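Long-range contact in holo-[acyl-carrier-protein] synthase (Thermotoga maritima, PDB 5XUM), which is an AcpS-type member of the 4'-phosphopantetheinyl transferase superfamily: residues Ser142-Lys150 with Val160-Gly168. Sequence-based numbering, arbitrary orientation.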
loop_
_atom_site.group_PDB
_atom_site.type_symbol
_atom_site.label_atom_id
_atom_site.label_comp_id
_atom_site.label_asym_id
_atom_site.label_seq_id
_atom_site.Cartn_x
_atom_site.Cartn_y
_atom_site.Cartn_z
ATOM N N SER A 142 -17.083 0.648 13.663
ATOM C CA SER A 142 -15.683 0.871 14.008
ATOM C C SER A 142 -15.288 0.050 15.235
ATOM O O SER A 142 -14.209 0.242 15.795
ATOM C CB SER A 142 -15.422 2.359 14.254
ATOM O OG SER A 142 -15.648 3.113 13.077
ATOM N N LEU A 143 -16.165 -0.860 15.651
ATOM C CA LEU A 143 -15.871 -1.746 16.772
ATOM C C LEU A 143 -14.861 -2.813 16.359
ATOM O O LEU A 143 -15.018 -3.438 15.307
ATOM C CB LEU A 143 -17.147 -2.401 17.318
ATOM C CG LEU A 143 -18.161 -1.516 18.054
ATOM C CD1 LEU A 143 -19.416 -2.311 18.389
ATOM C CD2 LEU A 143 -17.562 -0.900 19.313
ATOM N N PRO A 144 -13.810 -3.009 17.180
ATOM C CA PRO A 144 -12.828 -4.072 16.959
ATOM C C PRO A 144 -13.498 -5.453 17.017
ATOM O O PRO A 144 -14.512 -5.606 17.709
ATOM C CB PRO A 144 -11.843 -3.886 18.120
ATOM C CG PRO A 144 -11.999 -2.459 18.529
ATOM C CD PRO A 144 -13.459 -2.177 18.346
ATOM N N PRO A 145 -12.944 -6.448 16.293
ATOM C CA PRO A 145 -13.620 -7.736 16.069
ATOM C C PRO A 145 -14.059 -8.491 17.329
ATOM O O PRO A 145 -15.163 -9.036 17.350
ATOM C CB PRO A 145 -12.587 -8.555 15.275
ATOM C CG PRO A 145 -11.292 -7.830 15.428
ATOM C CD PRO A 145 -11.652 -6.386 15.584
ATOM N N PHE A 146 -13.216 -8.525 18.357
ATOM C CA PHE A 146 -13.555 -9.240 19.591
ATOM C C PHE A 146 -14.583 -8.492 20.435
ATOM O O PHE A 146 -15.427 -9.116 21.081
ATOM C CB PHE A 146 -12.306 -9.563 20.411
ATOM C CG PHE A 146 -11.490 -10.688 19.844
ATOM C CD1 PHE A 146 -11.789 -12.008 20.161
ATOM C CD2 PHE A 146 -10.426 -10.429 18.986
ATOM C CE1 PHE A 146 -11.040 -13.050 19.637
ATOM C CE2 PHE A 146 -9.677 -11.465 18.457
ATOM C CZ PHE A 146 -9.981 -12.777 18.784
ATOM N N THR A 147 -14.507 -7.163 20.421
ATOM C CA THR A 147 -15.508 -6.317 21.068
ATOM C C THR A 147 -16.868 -6.532 20.404
ATOM O O THR A 147 -17.878 -6.719 21.090
ATOM C CB THR A 147 -15.112 -4.825 21.013
ATOM O OG1 THR A 147 -13.814 -4.656 21.594
ATOM C CG2 THR A 147 -16.115 -3.957 21.776
ATOM N N LEU A 148 -16.882 -6.523 19.072
ATOM C CA LEU A 148 -18.099 -6.770 18.302
ATOM C C LEU A 148 -18.637 -8.184 18.534
ATOM O O LEU A 148 -19.839 -8.366 18.732
ATOM C CB LEU A 148 -17.858 -6.519 16.807
ATOM C CG LEU A 148 -19.025 -6.727 15.833
ATOM C CD1 LEU A 148 -20.161 -5.745 16.091
ATOM C CD2 LEU A 148 -18.551 -6.633 14.389
ATOM N N LYS A 149 -17.739 -9.168 18.520
ATOM C CA LYS A 149 -18.090 -10.579 18.708
ATOM C C LYS A 149 -18.766 -10.834 20.059
ATOM O O LYS A 149 -19.756 -11.564 20.137
ATOM C CB LYS A 149 -16.838 -11.452 18.563
ATOM C CG LYS A 149 -17.094 -12.944 18.447
ATOM C CD LYS A 149 -15.782 -13.706 18.337
ATOM C CE LYS A 149 -15.978 -15.202 18.531
ATOM N NZ LYS A 149 -16.710 -15.837 17.401
ATOM N N LYS A 150 -18.226 -10.218 21.110
ATOM C CA LYS A 150 -18.744 -10.356 22.469
ATOM C C LYS A 150 -20.113 -9.683 22.625
ATOM O O LYS A 150 -20.974 -10.177 23.359
ATOM C CB LYS A 150 -17.741 -9.769 23.468
ATOM C CG LYS A 150 -18.010 -10.110 24.927
ATOM C CD LYS A 150 -17.115 -9.296 25.848
ATOM C CE LYS A 150 -17.445 -9.547 27.309
ATOM N NZ LYS A 150 -16.679 -8.641 28.211
ATOM N N VAL A 160 -20.292 -13.151 11.222
ATOM C CA VAL A 160 -20.026 -14.087 10.129
ATOM C C VAL A 160 -18.656 -13.821 9.506
ATOM O O VAL A 160 -17.823 -14.725 9.419
ATOM C CB VAL A 160 -21.132 -14.038 9.047
ATOM C CG1 VAL A 160 -20.859 -15.057 7.948
ATOM C CG2 VAL A 160 -22.503 -14.291 9.665
ATOM N N ARG A 161 -18.428 -12.580 9.083
ATOM C CA ARG A 161 -17.159 -12.188 8.476
ATOM C C ARG A 161 -16.782 -10.768 8.879
ATOM O O ARG A 161 -17.625 -9.873 8.896
ATOM C CB ARG A 161 -17.233 -12.312 6.947
ATOM C CG ARG A 161 -15.896 -12.168 6.235
ATOM C CD ARG A 161 -15.999 -12.403 4.732
ATOM N NE ARG A 161 -17.023 -11.575 4.087
ATOM C CZ ARG A 161 -16.850 -10.316 3.689
ATOM N NH1 ARG A 161 -15.688 -9.698 3.864
ATOM N NH2 ARG A 161 -17.853 -9.665 3.115
ATOM N N TYR A 162 -15.509 -10.577 9.211
ATOM C CA TYR A 162 -14.963 -9.262 9.513
ATOM C C TYR A 162 -13.904 -8.921 8.462
ATOM O O TYR A 162 -12.718 -9.199 8.655
ATOM C CB TYR A 162 -14.354 -9.264 10.915
ATOM C CG TYR A 162 -14.134 -7.896 11.518
ATOM C CD1 TYR A 162 -15.099 -7.316 12.342
ATOM C CD2 TYR A 162 -12.953 -7.188 11.287
ATOM C CE1 TYR A 162 -14.901 -6.067 12.906
ATOM C CE2 TYR A 162 -12.747 -5.937 11.848
ATOM C CZ TYR A 162 -13.726 -5.382 12.656
ATOM O OH TYR A 162 -13.530 -4.144 13.216
ATOM N N GLY A 163 -14.340 -8.334 7.350
ATOM C CA GLY A 163 -13.448 -8.032 6.227
ATOM C C GLY A 163 -12.760 -9.284 5.708
ATOM O O GLY A 163 -13.429 -10.257 5.375
ATOM N N ASN A 164 -11.427 -9.264 5.652
ATOM C CA ASN A 164 -10.650 -10.462 5.298
ATOM C C ASN A 164 -9.814 -10.997 6.471
ATOM O O ASN A 164 -8.916 -11.824 6.287
ATOM C CB ASN A 164 -9.781 -10.218 4.049
ATOM C CG ASN A 164 -8.531 -9.397 4.344
ATOM O OD1 ASN A 164 -8.405 -8.780 5.402
ATOM N ND2 ASN A 164 -7.595 -9.392 3.400
ATOM N N ILE A 165 -10.125 -10.514 7.673
ATOM C CA ILE A 165 -9.439 -10.911 8.901
ATOM C C ILE A 165 -10.052 -12.196 9.448
ATOM O O ILE A 165 -11.274 -12.344 9.462
ATOM C CB ILE A 165 -9.567 -9.825 10.003
ATOM C CG1 ILE A 165 -9.371 -8.412 9.436
ATOM C CG2 ILE A 165 -8.606 -10.090 11.157
ATOM C CD1 ILE A 165 -7.973 -8.101 8.939
ATOM N N LEU A 166 -9.204 -13.119 9.896
ATOM C CA LEU A 166 -9.672 -14.297 10.629
ATOM C C LEU A 166 -9.613 -14.026 12.128
ATOM O O LEU A 166 -8.652 -13.433 12.622
ATOM C CB LEU A 166 -8.845 -15.540 10.278
ATOM C CG LEU A 166 -8.797 -16.014 8.822
ATOM C CD1 LEU A 166 -7.794 -17.149 8.677
ATOM C CD2 LEU A 166 -10.168 -16.440 8.308
ATOM N N ILE A 167 -10.644 -14.459 12.847
ATOM C CA ILE A 167 -10.770 -14.187 14.282
ATOM C C ILE A 167 -10.701 -15.478 15.094
ATOM O O ILE A 167 -11.505 -16.391 14.893
ATOM C CB ILE A 167 -12.082 -13.430 14.587
ATOM C CG1 ILE A 167 -12.096 -12.087 13.858
ATOM C CG2 ILE A 167 -12.264 -13.216 16.084
ATOM C CD1 ILE A 167 -13.463 -11.696 13.350
ATOM N N GLY A 168 -9.732 -15.543 16.004
ATOM C CA GLY A 168 -9.564 -16.693 16.890
ATOM C C GLY A 168 -9.031 -17.919 16.175
ATOM O O GLY A 168 -9.388 -19.049 16.511
#
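Tyr162 reaches Pro145 and Leu143 because its CG stands anti to the backbone N (chi1 -162°), which sends the ring from the strand end toward the start of helix 145-154. Ile167 has CG2 anti to its own backbone N and CG1 beside it, and the two branches take different partners. CG2 goes to Phe146, while CG1 and CD1 go to Pro145.

The Pro145 ring lies across one face of Tyr162. Pro145 CB sits almost over the centre of the Tyr162 ring, 4.0 Å from the centroid, in a CH-pi contact. Pro145 CD also touches Tyr162 CZ at 3.7 Å. Leu148 meets the same ring at its edge, with CD2 4.0 Å from Tyr162 CE1. Tyr162 OH donates a 2.7 Å hydrogen bond to Leu143 O; the donor is tilted 30° from the carbonyl plane. The bond, the proline over the face and Leu148 at the edge together probably limit the ring's movement.

Ile167 CD1 packs on Pro145 CB at 3.8 Å. Ile167 CG2 lies over a face of Phe146, offset toward the rim and 3.6 Å from Phe146 CZ.

A type II' turn from Tyr162 to Ile165 links strand 158-162 to strand 166-167, and Tyr162 and Ile167, on either side of the turn, supply the main contacts to the helix start. Asp84 binds Phe146 N and Thr147 OG1 there. Strand 158-162 pairs with strand 114-117, and strand 166-167 with strand 76-81, so the helix start packs against the connection between two sheets.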